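Local coordinates for protein CPn_0803/CP_1068/CPj0803/CpB0832 (Chlamydophila pneumoniae, PDB 3Q9D) that is of unknown function but is probably associated with the needle tip of the type III secretion system, at residues Met95-Leu101 / Ala113-Ile117. Numbering follows the deposited sequence.
Sequences MLINGKL and AHSLI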
ATOM      1  N   MET A  95      10.293 -32.136  11.394  1.00 18.46           N
ATOM      2  CA  MET A  95      11.592 -31.474  11.444  1.00 19.56           C
ATOM      3  C   MET A  95      11.458 -29.941  11.428  1.00 19.77           C
ATOM      4  O   MET A  95      11.979 -29.239  12.316  1.00 22.82           O
ATOM      5  CB  MET A  95      12.457 -31.917  10.257  1.00 21.93           C
ATOM      6  CG  MET A  95      13.766 -31.141  10.141  1.00 18.15           C
ATOM      7  SD  MET A  95      14.597 -31.327   8.540  1.00 25.54           S
ATOM      8  CE  MET A  95      14.552 -33.110   8.367  1.00 31.94           C
ATOM      9  N   LEU A  96      10.750 -29.425  10.425  1.00 18.84           N
ATOM     10  CA  LEU A  96      10.731 -27.975  10.136  1.00 21.21           C
ATOM     11  C   LEU A  96       9.672 -27.172  10.901  1.00 28.37           C
ATOM     12  O   LEU A  96       9.849 -25.980  11.143  1.00 23.61           O
ATOM     13  CB  LEU A  96      10.575 -27.738   8.632  1.00 19.55           C
ATOM     14  CG  LEU A  96      11.735 -28.286   7.793  1.00 21.39           C
ATOM     15  CD1 LEU A  96      11.428 -28.160   6.311  1.00 22.43           C
ATOM     16  CD2 LEU A  96      13.018 -27.551   8.140  1.00 22.24           C
ATOM     17  N   ILE A  97       8.569 -27.820  11.258  1.00 22.23           N
ATOM     18  CA  ILE A  97       7.547 -27.158  12.067  1.00 25.96           C
ATOM     19  C   ILE A  97       7.837 -27.346  13.559  1.00 34.59           C
ATOM     20  O   ILE A  97       7.780 -26.386  14.330  1.00 31.87           O
ATOM     21  CB  ILE A  97       6.131 -27.665  11.726  1.00 26.89           C
ATOM     22  CG1 ILE A  97       5.736 -27.239  10.305  1.00 20.41           C
ATOM     23  CG2 ILE A  97       5.116 -27.132  12.710  1.00 34.87           C
ATOM     24  CD1 ILE A  97       4.434 -27.928   9.812  1.00 23.53           C
ATOM     25  N   ASN A  98       8.193 -28.570  13.955  1.00 31.51           N
ATOM     26  CA  ASN A  98       8.422 -28.889  15.372  1.00 32.17           C
ATOM     27  C   ASN A  98       9.887 -28.967  15.831  1.00 31.69           C
ATOM     28  O   ASN A  98      10.137 -29.144  17.012  1.00 32.51           O
ATOM     29  CB  ASN A  98       7.706 -30.195  15.747  1.00 31.60           C
ATOM     30  CG  ASN A  98       6.206 -30.073  15.632  1.00 40.10           C
ATOM     31  OD1 ASN A  98       5.670 -28.978  15.767  1.00 41.99           O
ATOM     32  ND2 ASN A  98       5.518 -31.186  15.371  1.00 40.96           N
ATOM     33  N   GLY A  99      10.840 -28.854  14.909  1.00 30.04           N
ATOM     34  CA  GLY A  99      12.251 -29.012  15.242  1.00 26.54           C
ATOM     35  C   GLY A  99      12.639 -30.412  15.727  1.00 28.28           C
ATOM     36  O   GLY A  99      13.670 -30.595  16.395  1.00 29.38           O
ATOM     37  N   LYS A 100      11.825 -31.410  15.386  1.00 25.56           N
ATOM     38  CA  LYS A 100      12.015 -32.778  15.893  1.00 31.11           C
ATOM     39  C   LYS A 100      12.407 -33.733  14.773  1.00 28.30           C
ATOM     40  O   LYS A 100      11.827 -33.696  13.677  1.00 27.42           O
ATOM     41  CB  LYS A 100      10.724 -33.243  16.581  1.00 46.58           C
ATOM     42  CG  LYS A 100      10.654 -34.724  16.953  1.00 59.02           C
ATOM     43  CD  LYS A 100      11.763 -35.139  17.921  1.00 72.40           C
ATOM     44  CE  LYS A 100      11.362 -36.360  18.763  1.00 74.65           C
ATOM     45  NZ  LYS A 100      10.928 -37.531  17.943  1.00 75.03           N
ATOM     46  N   LEU A 101      13.412 -34.565  15.035  1.00 28.83           N
ATOM     47  CA  LEU A 101      13.896 -35.539  14.056  1.00 29.63           C
ATOM     48  C   LEU A 101      13.318 -36.916  14.401  1.00 36.77           C
ATOM     49  O   LEU A 101      13.649 -37.497  15.450  1.00 31.55           O
ATOM     50  CB  LEU A 101      15.434 -35.586  14.045  1.00 31.58           C
ATOM     51  CG  LEU A 101      16.150 -34.310  13.578  1.00 31.44           C
ATOM     52  CD1 LEU A 101      17.649 -34.508  13.548  1.00 34.49           C
ATOM     53  CD2 LEU A 101      15.658 -33.881  12.205  1.00 30.68           C
ATOM     54  N   ALA A 113      19.913 -31.316   8.409  1.00 22.70           N
ATOM     55  CA  ALA A 113      18.619 -31.143   9.066  1.00 22.43           C
ATOM     56  C   ALA A 113      18.731 -30.058  10.135  1.00 24.89           C
ATOM     57  O   ALA A 113      17.863 -29.182  10.227  1.00 23.42           O
ATOM     58  CB  ALA A 113      18.102 -32.475   9.692  1.00 19.34           C
ATOM     59  N   HIS A 114      19.799 -30.100  10.935  1.00 24.59           N
ATOM     60  CA  HIS A 114      19.977 -29.064  11.961  1.00 25.21           C
ATOM     61  C   HIS A 114      20.101 -27.680  11.338  1.00 20.14           C
ATOM     62  O   HIS A 114      19.591 -26.710  11.879  1.00 23.31           O
ATOM     63  CB  HIS A 114      21.171 -29.367  12.877  1.00 22.80           C
ATOM     64  CG  HIS A 114      20.922 -30.526  13.792  1.00 28.81           C
ATOM     65  ND1 HIS A 114      19.669 -30.832  14.267  1.00 42.01           N
ATOM     66  CD2 HIS A 114      21.756 -31.463  14.296  1.00 39.07           C
ATOM     67  CE1 HIS A 114      19.740 -31.903  15.040  1.00 38.94           C
ATOM     68  NE2 HIS A 114      20.993 -32.303  15.073  1.00 36.44           N
ATOM     69  N   SER A 115      20.759 -27.596  10.186  1.00 19.98           N
ATOM     70  CA  SER A 115      20.926 -26.313   9.517  1.00 18.68           C
ATOM     71  C   SER A 115      19.563 -25.798   9.022  1.00 24.87           C
ATOM     72  O   SER A 115      19.250 -24.601   9.144  1.00 23.04           O
ATOM     73  CB  SER A 115      21.902 -26.451   8.341  1.00 22.20           C
ATOM     74  OG  SER A 115      22.026 -25.232   7.645  1.00 25.63           O
ATOM     75  N   LEU A 116      18.757 -26.700   8.465  1.00 21.68           N
ATOM     76  CA  LEU A 116      17.424 -26.339   7.966  1.00 23.45           C
ATOM     77  C   LEU A 116      16.521 -25.901   9.108  1.00 17.82           C
ATOM     78  O   LEU A 116      15.739 -24.951   8.978  1.00 18.75           O
ATOM     79  CB  LEU A 116      16.768 -27.514   7.244  1.00 21.07           C
ATOM     80  CG  LEU A 116      17.349 -27.891   5.876  1.00 27.12           C
ATOM     81  CD1 LEU A 116      16.623 -29.141   5.350  1.00 25.32           C
ATOM     82  CD2 LEU A 116      17.276 -26.720   4.863  1.00 20.62           C
ATOM     83  N   ILE A 117      16.640 -26.583  10.236  1.00 17.18           N
ATOM     84  CA  ILE A 117      15.855 -26.225  11.411  1.00 19.22           C
ATOM     85  C   ILE A 117      16.231 -24.816  11.865  1.00 25.13           C
ATOM     86  O   ILE A 117      15.360 -23.967  12.092  1.00 23.24           O
ATOM     87  CB  ILE A 117      16.064 -27.238  12.563  1.00 18.22           C
ATOM     88  CG1 ILE A 117      15.385 -28.568  12.209  1.00 16.63           C
ATOM     89  CG2 ILE A 117      15.487 -26.691  13.859  1.00 24.63           C
ATOM     90  CD1 ILE A 117      15.686 -29.713  13.228  1.00 19.56           C
TER
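Met-95 O accepts a weak hydrogen bond from Gly-99 N at 2.9 Å and is approached from the facing helix by Ile-117 CG1 at 3.5 Å. No hydrogen bond joins the two segments, and apolar side chains carry the contact. Ile-117 has CG1 anti to its carbonyl carbon (chi1 -71°), which brings CD1 up against the carbonyl oxygens of both Met-95 and Gly-99; the same CG1 rests 3.7 Å from Met-95 CG. The Met-95 side chain is modelled in two positions; in the one described here it runs out with its CG anti to the backbone N and then bends at chi3 (-49°), laying SD and the terminal methyl against the Ala-113 methyl, with Met-95 CE 3.8 Å from Ala-113 CB. From the turn beyond the helix, Leu-101 CD2 reaches the same Ala-113 CB, also at 3.8 Å, so in this conformer one small side chain receives two longer ones. The other branch of Leu-101 meets the imidazole obliquely, CD1 lying 3.7 Å from His-114 CE1 toward the exposed side. Leu-96, the next residue along the helix after Met-95, adds its CD2 3.9 Å from Leu-116 CB. Gly-99, with positive phi (64°), is where the chain leaves helical geometry after helix 86-98; beyond it the chain runs on so that Leu-101 points toward helix 107-133. The contact thus joins the C-terminal end of one helix and the connection after it to an early part of the next in an all-helical portion of the chain, well away from the three-stranded antiparallel sheet. Phe-51 of helix 48-61 touches both Met-95 and Leu-116, and Leu-96 additionally packs on Leu-58 of that helix and Phe-74 of helix 70-82.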